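Local atomic coordinates of Lmo2349 protein (Listeria monocytogenes, PDB entry 4GVO), a protein that probably binds L-cystine or a related amino acid outside the cell and hands it to a membrane ABC importer. Residues F177-K180 with I184-K187; N60-L65 with K85-N90; G118-T123 with A157-T162; N108-T113 with K187-V192. One frame throughout, in Å; residues are numbered along the deposited sequence.

Contacts 1, 3 and 4 cluster on one lobe of a two-lobed solute-binding protein, and contact 2 stands apart, with its centre 28 to 31 Å from theirs. Contacts 1 and 3 touch where Ile184 and Glu186 pack on the helix of contact 3. Contact 4 shares Lys187 with contact 1, because both use strand 186-189, and it meets contact 3 where Ile110 packs against Lys119. Histidine and S-oxy cysteine are bound in the pocket. The side chain of Leu62 in contact 2 lies about 7 Å from each ligand, whereas histidine is about 10 Å from the side chain of Gln178 in contact 1 and about 12 Å from that of Ile122 in contact 3.

Contact 1 (F177-K180 with I184-K187); sequences FQNK and IKEK
Asn179 OD1 accepts two hydrogen bonds, one from the backbone of the following strand and one from a water. Glu186 N donates to Asn179 OD1 at 2.9 Å in a nearly straight bond (N-H...O 175°), and water 1 donates to it as well. The same amide also donates: Asn179 ND2 binds Glu186 O at 2.8 Å, with that oxygen lying close to the amide plane. One asparagine therefore serves both the N-H and the C=O of a single strand residue, as a neighbouring strand would, and its short side chain with a donor beside an acceptor suits this place. CG stands anti to the carbonyl carbon (chi1 -81°), which swings the amide across to the strand.

Further polar links flank this pair. Lys185 bends at chi2 and extends back so that NZ meets Asn179 O at 2.7 Å, close to the direction of the C=O bond; NZ also binds Ser182 O. A positive charge near the last turn of a helix probably interacts favourably with its dipole. Gln178 runs out extended to Glu186, where NE2 gives a weak bond to OE2 at 2.9 Å, the amide and carboxylate planes standing 81° apart. Water 1 joins Gln178 NE2 and Ile184 O to the asparagine, while water 2 bridges Gln178 OE1 and Glu186 OE2. Helix 156-162 packs on the buried Glu186 through Ala157 and Leu160. The arrangement is a tight helix-to-strand connection, in which the chain leaves helix 172-180 and folds back into strand 186-189 within the alpha/beta lobe of a periplasmic-type binding protein.

Contact 2 (N60-L65 with K85-N90); sequences NLLVSL and KKFLFN
Helix 61-66 and the segment that holds Phe87 stay well apart as backbones, the closest alpha carbons being Leu65 CA and Phe87 CA at 8.6 Å, so the contact is made by side chains spanning the gap. The Phe87 ring reaches into it. Leu65 approaches from the opposite direction, and its CD2 comes obliquely to Phe87 CD1 at 3.5 Å; CG anti to the backbone N (chi1 -175°) carries the branch toward the ring. Leu62, one turn earlier on the same side of the helix, lays CD2 over one face, offset toward the rim, 4.1 Å from Phe87 CE2.

The two leucines, three residues apart, face Phe87 just before strand 88-89 of this family 3 solute-binding protein, where Met201 of strand 191-202 packs on both Leu62 and Phe87. Phenylalanine suits the site because its broad ring can take Leu62 on a face and Leu65 obliquely, while Lys86 CB lies over the opposite face. Leu62 also touches Arg83, a residue of the ligand pocket. Leu62 O lies 3.7 Å from Phe87 CZ, well off the ring plane. Water 3 sits at the ring's edge, in plane, and bridges the segments: it donates to Leu62 O and accepts from Lys86 NZ, each at 2.8 Å.

Contact 3 (G118-T123 with A157-T162); sequences GKRVIT and ANQLKT
Arg120 grips a single atom of Gln159 end-on with both terminal nitrogens. Arg120 NH1 donates to Gln159 OE1 at 2.8 Å (N-H...O 160°). Arg120 NH2 adds a second bond to Gln159 OE1 at 3.1 Å, in the carbonyl plane and on a lone pair. OE1 lies at the edge, close to the guanidinium plane, and the guanidinium and amide planes are 15° apart. Arginine suits the place with its long chain and several N-H groups: it is extended from CG to NE, then turned at the last torsion (chi4 -84°), which brings the guanidinium edge to the amide. NH1 also binds Arg164 O, and Gln159 NE2 donates to Asn154 O; with both ends of the amide engaged, its rotation is largely fixed.

Ile122, a branched apolar residue fitting a buried strand face, lies two residues further along on the same side. Its CD1 presses against the amide, 3.6 Å from Gln159 NE2. Glutamine's aliphatic stem crosses the gap while its amide meets both a charge and a methyl. Helix 156-162 thus covers this face of strand 120-123, while helix 128-139 packs on Val121 and Thr123. Helices on both faces of parallel strands 120-123 and 145-148 make the alpha/beta/alpha layering of a periplasmic binding-protein lobe.

Contact 4 (N108-T113 with K187-V192); sequences NSINST and KVVGDV
The direct hydrogen bond across this contact is Lys187 NZ to Asn108 OD1 at 2.8 Å. The ammonium comes from above the carbonyl plane, 37° out of it, and not along a lone pair. The lysine chain is extended beyond CG, long enough to reach the loop from the strand, and NZ has a second acceptor in Asp105 O, so two oxygens hold the charge near the surface.

Apolar packing follows two residues on. The beta-branched valine suits a strand, and Val189 CG2 packs beside the Ile110 carbonyl oxygen (3.4 Å from Ile110 O) and methyl CG2 (4.3 Å). Leu101 and Leu116 also pack on Ile110.

Where the chain turns its corner, the backbone of Gly190 comes close to the backbone O and side-chain OD1 of Asn111. Gly190 CA lies 3.5 Å from Asn111 O in a CA-H...O contact and 3.4 Å from Asn111 OD1. Glycine fits: phi is positive (76°), and a CB there would come too close to Asn111 O.

Two waters complete the joint. Water 4 donates to Asn111 O at 2.7 Å and water 5 to Asn111 OD1 at 2.9 Å; the single N-H of Asp191 is shared weakly between them. With one hydrogen bond from a charged lysine, a little apolar packing and water bridges, loop 108-113 is attached to the strand corner by side chains, solvent and a CA-H...O contact, without a direct backbone N-H...O bond between the segments.

Contact 1 (F177-K180 with I184-K187)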
# COMPACT_ATOMS: atom_id res chain seq x y z
N PHE A 177 2.46 13.24 -0.03
CA PHE A 177 1.11 13.65 0.35
C PHE A 177 1.03 13.97 1.85
O PHE A 177 0.49 15.03 2.26
CB PHE A 177 0.04 12.62 -0.06
CG PHE A 177 -1.36 13.10 0.20
CD1 PHE A 177 -1.90 14.11 -0.57
CD2 PHE A 177 -2.11 12.60 1.24
CE1 PHE A 177 -3.14 14.62 -0.32
CE2 PHE A 177 -3.39 13.06 1.47
CZ PHE A 177 -3.89 14.09 0.69
N GLN A 178 1.64 13.12 2.67
CA GLN A 178 1.63 13.36 4.11
C GLN A 178 2.32 14.71 4.48
O GLN A 178 1.83 15.42 5.36
CB GLN A 178 2.28 12.18 4.82
CG GLN A 178 2.18 12.28 6.32
CD GLN A 178 2.83 11.10 7.00
OE1 GLN A 178 2.25 9.99 7.09
NE2 GLN A 178 4.04 11.34 7.52
N ASN A 179 3.42 15.01 3.79
CA ASN A 179 4.17 16.21 4.08
C ASN A 179 3.38 17.49 3.84
O ASN A 179 3.64 18.50 4.49
CB ASN A 179 5.45 16.26 3.24
CG ASN A 179 6.57 15.42 3.81
OD1 ASN A 179 6.50 14.95 4.95
ND2 ASN A 179 7.57 15.17 2.98
N LYS A 180 2.41 17.44 2.93
CA LYS A 180 1.69 18.67 2.53
C LYS A 180 1.00 19.37 3.68
O LYS A 180 0.92 20.58 3.71
CB LYS A 180 0.66 18.37 1.41
CG LYS A 180 1.34 18.06 0.09
CD LYS A 180 0.35 18.02 -1.03
CE LYS A 180 1.03 17.82 -2.37
NZ LYS A 180 2.11 18.81 -2.63
N ILE A 184 5.28 17.32 10.85
CA ILE A 184 6.37 16.36 10.86
C ILE A 184 6.72 16.14 9.38
O ILE A 184 5.94 15.50 8.66
CB ILE A 184 5.96 15.00 11.53
CG1 ILE A 184 5.37 15.25 12.94
CG2 ILE A 184 7.15 14.00 11.50
CD1 ILE A 184 4.47 14.11 13.44
N LYS A 185 7.85 16.66 8.93
CA LYS A 185 8.30 16.41 7.52
C LYS A 185 9.21 15.21 7.46
O LYS A 185 10.20 15.11 8.20
CB LYS A 185 9.03 17.64 6.98
CG LYS A 185 8.28 18.95 7.06
CD LYS A 185 6.94 18.96 6.32
CE LYS A 185 6.36 20.37 6.41
NZ LYS A 185 5.08 20.50 5.67
N GLU A 186 8.89 14.32 6.53
CA GLU A 186 9.67 13.13 6.27
C GLU A 186 10.33 13.24 4.93
O GLU A 186 9.93 14.02 4.06
CB GLU A 186 8.77 11.92 6.27
CG GLU A 186 8.15 11.64 7.63
CD GLU A 186 7.19 10.47 7.62
OE1 GLU A 186 7.08 9.80 6.58
OE2 GLU A 186 6.45 10.27 8.62
N LYS A 187 11.39 12.48 4.74
CA LYS A 187 12.05 12.39 3.41
C LYS A 187 12.52 10.95 3.18
O LYS A 187 12.93 10.27 4.12
CB LYS A 187 13.19 13.40 3.27
CG LYS A 187 14.42 13.07 4.07
CD LYS A 187 15.50 14.12 3.89
CE LYS A 187 16.67 13.80 4.80
NZ LYS A 187 17.61 14.95 4.81
O HOH W 1 4.95 13.82 6.83
O HOH W 2 4.08 8.19 8.40

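Contact 2 (N60-L65 with K85-N90)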
# COMPACT_ATOMS: atom_id res chain seq x y z
N ASN A 60 -5.50 -7.09 9.08
CA ASN A 60 -6.42 -8.21 8.99
C ASN A 60 -6.79 -8.58 7.57
O ASN A 60 -7.47 -9.58 7.39
CB ASN A 60 -7.74 -7.86 9.73
CG ASN A 60 -8.57 -9.09 10.03
OD1 ASN A 60 -8.09 -10.03 10.67
ND2 ASN A 60 -9.83 -9.07 9.58
N LEU A 61 -6.36 -7.81 6.57
CA LEU A 61 -6.89 -8.01 5.23
C LEU A 61 -6.57 -9.40 4.66
O LEU A 61 -7.44 -10.09 4.12
CB LEU A 61 -6.38 -6.94 4.27
CG LEU A 61 -7.01 -5.57 4.44
CD1 LEU A 61 -6.17 -4.54 3.67
CD2 LEU A 61 -8.46 -5.57 3.95
N LEU A 62 -5.31 -9.83 4.78
CA LEU A 62 -4.94 -11.15 4.22
C LEU A 62 -5.36 -12.31 5.15
O LEU A 62 -5.58 -13.44 4.68
CB LEU A 62 -3.46 -11.22 3.85
CG LEU A 62 -3.04 -10.27 2.75
CD1 LEU A 62 -1.56 -10.47 2.42
CD2 LEU A 62 -3.96 -10.50 1.53
N VAL A 63 -5.56 -12.03 6.44
CA VAL A 63 -6.15 -13.03 7.34
C VAL A 63 -7.57 -13.26 6.81
O VAL A 63 -8.00 -14.42 6.66
CB VAL A 63 -6.14 -12.51 8.82
CG1 VAL A 63 -6.89 -13.48 9.72
CG2 VAL A 63 -4.70 -12.31 9.29
N SER A 64 -8.32 -12.19 6.53
CA SER A 64 -9.69 -12.29 6.04
C SER A 64 -9.76 -12.99 4.68
O SER A 64 -10.58 -13.89 4.46
CB SER A 64 -10.29 -10.89 6.02
OG SER A 64 -11.64 -10.85 5.65
N LEU A 65 -8.86 -12.62 3.79
CA LEU A 65 -8.82 -13.23 2.46
C LEU A 65 -8.52 -14.72 2.56
O LEU A 65 -9.20 -15.54 1.90
CB LEU A 65 -7.82 -12.49 1.53
CG LEU A 65 -7.77 -12.95 0.07
CD1 LEU A 65 -9.08 -12.69 -0.71
CD2 LEU A 65 -6.59 -12.28 -0.65
N LYS A 85 2.70 -17.26 -3.10
CA LYS A 85 2.62 -18.66 -2.71
C LYS A 85 1.25 -18.98 -2.11
O LYS A 85 0.79 -20.11 -2.21
CB LYS A 85 3.74 -19.08 -1.77
CG LYS A 85 3.57 -18.72 -0.30
CD LYS A 85 4.95 -18.39 0.25
CE LYS A 85 5.02 -17.97 1.70
NZ LYS A 85 3.85 -17.23 2.20
N LYS A 86 0.55 -17.96 -1.58
CA LYS A 86 -0.74 -18.13 -0.92
C LYS A 86 -1.94 -17.64 -1.72
O LYS A 86 -3.04 -18.21 -1.61
CB LYS A 86 -0.78 -17.43 0.43
CG LYS A 86 0.21 -17.91 1.45
CD LYS A 86 0.14 -17.01 2.68
CE LYS A 86 -1.16 -17.22 3.47
NZ LYS A 86 -1.27 -16.45 4.74
N PHE A 87 -1.74 -16.58 -2.51
CA PHE A 87 -2.84 -15.83 -3.13
C PHE A 87 -2.62 -15.63 -4.64
O PHE A 87 -1.48 -15.71 -5.14
CB PHE A 87 -3.00 -14.49 -2.43
CG PHE A 87 -3.33 -14.61 -1.00
CD1 PHE A 87 -4.55 -15.13 -0.61
CD2 PHE A 87 -2.42 -14.25 -0.02
CE1 PHE A 87 -4.89 -15.28 0.75
CE2 PHE A 87 -2.75 -14.38 1.31
CZ PHE A 87 -3.97 -14.88 1.70
N LEU A 88 -3.71 -15.33 -5.33
CA LEU A 88 -3.72 -14.93 -6.72
C LEU A 88 -3.60 -13.42 -6.85
O LEU A 88 -4.31 -12.68 -6.19
CB LEU A 88 -5.01 -15.43 -7.36
CG LEU A 88 -5.24 -15.09 -8.83
CD1 LEU A 88 -4.12 -15.70 -9.69
CD2 LEU A 88 -6.60 -15.63 -9.23
N PHE A 89 -2.68 -12.98 -7.70
CA PHE A 89 -2.62 -11.58 -8.12
C PHE A 89 -3.19 -11.46 -9.53
O PHE A 89 -2.92 -12.31 -10.38
CB PHE A 89 -1.19 -11.07 -8.16
CG PHE A 89 -0.60 -10.88 -6.78
CD1 PHE A 89 -0.20 -11.95 -6.02
CD2 PHE A 89 -0.49 -9.64 -6.23
CE1 PHE A 89 0.36 -11.73 -4.74
CE2 PHE A 89 0.03 -9.43 -4.96
CZ PHE A 89 0.48 -10.47 -4.23
N ASN A 90 -3.98 -10.41 -9.80
CA ASN A 90 -4.39 -10.18 -11.17
C ASN A 90 -3.14 -9.78 -11.99
O ASN A 90 -2.08 -9.51 -11.42
CB ASN A 90 -5.52 -9.18 -11.26
CG ASN A 90 -5.09 -7.78 -10.91
OD1 ASN A 90 -4.62 -7.55 -9.81
ND2 ASN A 90 -5.22 -6.85 -11.86
O HOH W 3 -3.81 -15.50 5.32

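Contact 3 (G118-T123 with A157-T162)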
# COMPACT_ATOMS: atom_id res chain seq x y z
N GLY A 118 22.33 -0.41 15.42
CA GLY A 118 22.03 0.13 16.75
C GLY A 118 20.82 1.04 16.84
O GLY A 118 20.59 1.61 17.88
N LYS A 119 20.08 1.18 15.75
CA LYS A 119 18.95 2.08 15.65
C LYS A 119 17.64 1.30 15.60
O LYS A 119 17.62 0.08 15.63
CB LYS A 119 19.10 3.00 14.44
CG LYS A 119 20.27 3.97 14.70
CD LYS A 119 20.40 5.03 13.65
CE LYS A 119 21.39 6.09 14.10
NZ LYS A 119 21.41 7.30 13.23
N ARG A 120 16.54 2.03 15.62
CA ARG A 120 15.21 1.46 15.73
C ARG A 120 14.35 1.94 14.57
O ARG A 120 14.21 3.17 14.33
CB ARG A 120 14.58 1.84 17.05
CG ARG A 120 13.16 1.33 17.30
CD ARG A 120 12.74 1.56 18.74
NE ARG A 120 11.34 1.13 19.01
CZ ARG A 120 10.28 1.89 18.76
NH1 ARG A 120 10.42 3.07 18.21
NH2 ARG A 120 9.06 1.45 19.00
N VAL A 121 13.78 0.98 13.83
CA VAL A 121 12.96 1.28 12.66
C VAL A 121 11.53 0.91 12.99
O VAL A 121 11.25 -0.13 13.59
CB VAL A 121 13.49 0.48 11.43
CG1 VAL A 121 12.65 0.77 10.19
CG2 VAL A 121 14.97 0.81 11.18
N ILE A 122 10.63 1.80 12.66
CA ILE A 122 9.20 1.61 12.90
C ILE A 122 8.51 1.34 11.55
O ILE A 122 8.82 1.95 10.54
CB ILE A 122 8.58 2.86 13.61
CG1 ILE A 122 7.21 2.53 14.26
CG2 ILE A 122 8.54 4.10 12.70
CD1 ILE A 122 7.31 1.64 15.47
N THR A 123 7.60 0.38 11.55
CA THR A 123 6.93 -0.01 10.32
C THR A 123 5.53 -0.53 10.62
O THR A 123 5.11 -0.49 11.77
CB THR A 123 7.79 -1.04 9.56
OG1 THR A 123 7.25 -1.21 8.26
CG2 THR A 123 7.94 -2.36 10.26
N ALA A 157 4.74 8.54 12.07
CA ALA A 157 5.20 9.91 11.99
C ALA A 157 5.57 10.47 13.35
O ALA A 157 6.59 11.16 13.51
CB ALA A 157 4.13 10.83 11.36
N ASN A 158 4.73 10.19 14.35
CA ASN A 158 5.02 10.66 15.67
C ASN A 158 6.24 10.02 16.33
O ASN A 158 6.94 10.69 17.05
CB ASN A 158 3.76 10.62 16.55
CG ASN A 158 2.82 11.76 16.23
OD1 ASN A 158 3.08 12.88 16.66
ND2 ASN A 158 1.76 11.51 15.46
N GLN A 159 6.49 8.75 16.08
CA GLN A 159 7.67 8.16 16.61
C GLN A 159 8.92 8.68 15.88
O GLN A 159 9.97 8.84 16.54
CB GLN A 159 7.63 6.63 16.57
CG GLN A 159 6.51 6.03 17.38
CD GLN A 159 6.75 4.61 17.80
OE1 GLN A 159 7.91 4.23 18.09
NE2 GLN A 159 5.67 3.80 17.85
N LEU A 160 8.81 9.06 14.61
CA LEU A 160 9.97 9.74 13.97
C LEU A 160 10.18 11.14 14.57
O LEU A 160 11.30 11.55 14.84
CB LEU A 160 9.75 9.88 12.47
CG LEU A 160 9.83 8.57 11.67
CD1 LEU A 160 9.37 8.82 10.23
CD2 LEU A 160 11.20 7.94 11.72
N LYS A 161 9.08 11.85 14.80
CA LYS A 161 9.13 13.22 15.34
C LYS A 161 9.92 13.26 16.64
O LYS A 161 10.73 14.15 16.84
CB LYS A 161 7.71 13.74 15.61
CG LYS A 161 7.62 15.18 16.08
CD LYS A 161 6.16 15.64 16.31
CE LYS A 161 6.06 17.13 16.65
NZ LYS A 161 4.90 17.90 16.05
N THR A 162 9.59 12.34 17.55
CA THR A 162 10.21 12.33 18.88
C THR A 162 11.58 11.70 18.94
O THR A 162 12.25 11.80 19.96
CB THR A 162 9.36 11.57 19.91
OG1 THR A 162 9.25 10.21 19.52
CG2 THR A 162 7.99 12.15 20.00

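Contact 4 (N108-T113 with K187-V192)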
# COMPACT_ATOMS: atom_id res chain seq x y z
N ASN A 108 20.30 13.37 8.48
CA ASN A 108 21.20 12.95 7.42
C ASN A 108 22.14 11.83 7.84
O ASN A 108 23.13 11.55 7.16
CB ASN A 108 21.96 14.16 6.93
CG ASN A 108 21.02 15.18 6.29
OD1 ASN A 108 20.35 14.84 5.32
ND2 ASN A 108 20.95 16.40 6.84
N SER A 109 21.81 11.18 8.95
CA SER A 109 22.69 10.15 9.48
C SER A 109 22.55 8.78 8.83
O SER A 109 23.40 7.90 8.99
CB SER A 109 22.54 10.04 10.98
OG SER A 109 21.32 9.44 11.38
N ILE A 110 21.48 8.62 8.04
CA ILE A 110 21.16 7.31 7.43
C ILE A 110 21.03 7.45 5.89
O ILE A 110 20.31 8.30 5.39
CB ILE A 110 19.80 6.81 7.99
CG1 ILE A 110 19.90 6.51 9.46
CG2 ILE A 110 19.30 5.60 7.23
CD1 ILE A 110 18.59 6.48 10.24
N ASN A 111 21.78 6.62 5.19
CA ASN A 111 21.63 6.44 3.77
C ASN A 111 21.49 4.96 3.48
O ASN A 111 20.42 4.53 3.10
CB ASN A 111 22.77 7.13 2.99
CG ASN A 111 22.49 7.12 1.51
OD1 ASN A 111 22.46 6.08 0.91
ND2 ASN A 111 22.07 8.26 0.97
N SER A 112 22.53 4.17 3.68
CA SER A 112 22.47 2.73 3.56
C SER A 112 21.70 2.13 4.74
O SER A 112 21.70 2.66 5.84
CB SER A 112 23.89 2.19 3.66
OG SER A 112 23.95 0.78 3.60
N THR A 113 21.14 0.93 4.53
CA THR A 113 20.64 0.15 5.66
C THR A 113 21.73 -0.19 6.66
O THR A 113 21.45 -0.47 7.82
CB THR A 113 19.90 -1.11 5.24
OG1 THR A 113 20.79 -1.89 4.47
CG2 THR A 113 18.67 -0.77 4.38
N LYS A 187 11.39 12.48 4.74
CA LYS A 187 12.05 12.39 3.41
C LYS A 187 12.52 10.95 3.18
O LYS A 187 12.93 10.27 4.12
CB LYS A 187 13.19 13.40 3.27
CG LYS A 187 14.42 13.07 4.07
CD LYS A 187 15.50 14.12 3.89
CE LYS A 187 16.67 13.80 4.80
NZ LYS A 187 17.61 14.95 4.81
N VAL A 188 12.50 10.53 1.91
CA VAL A 188 13.15 9.27 1.54
C VAL A 188 14.65 9.49 1.43
O VAL A 188 15.13 10.59 1.07
CB VAL A 188 12.57 8.69 0.20
CG1 VAL A 188 11.10 8.32 0.38
CG2 VAL A 188 12.78 9.62 -0.99
N VAL A 189 15.41 8.46 1.78
CA VAL A 189 16.86 8.48 1.71
C VAL A 189 17.33 7.16 1.12
O VAL A 189 16.65 6.15 1.23
CB VAL A 189 17.55 8.75 3.06
CG1 VAL A 189 17.24 10.16 3.55
CG2 VAL A 189 17.21 7.71 4.10
N GLY A 190 18.52 7.15 0.56
CA GLY A 190 19.13 5.90 0.20
C GLY A 190 18.55 5.28 -1.04
O GLY A 190 17.80 5.90 -1.84
N ASP A 191 18.86 4.00 -1.18
CA ASP A 191 18.51 3.27 -2.39
C ASP A 191 17.12 2.70 -2.33
O ASP A 191 16.55 2.51 -1.23
CB ASP A 191 19.53 2.19 -2.65
CG ASP A 191 20.94 2.77 -2.97
OD1 ASP A 191 21.03 3.94 -3.44
OD2 ASP A 191 21.91 2.04 -2.71
N VAL A 192 16.55 2.43 -3.48
CA VAL A 192 15.28 1.71 -3.55
C VAL A 192 15.51 0.25 -3.13
O VAL A 192 16.34 -0.45 -3.70
CB VAL A 192 14.67 1.82 -4.94
CG1 VAL A 192 13.40 0.96 -5.10
CG2 VAL A 192 14.37 3.25 -5.29
O HOH W 4 19.09 2.50 1.82
O HOH W 5 21.60 3.43 0.15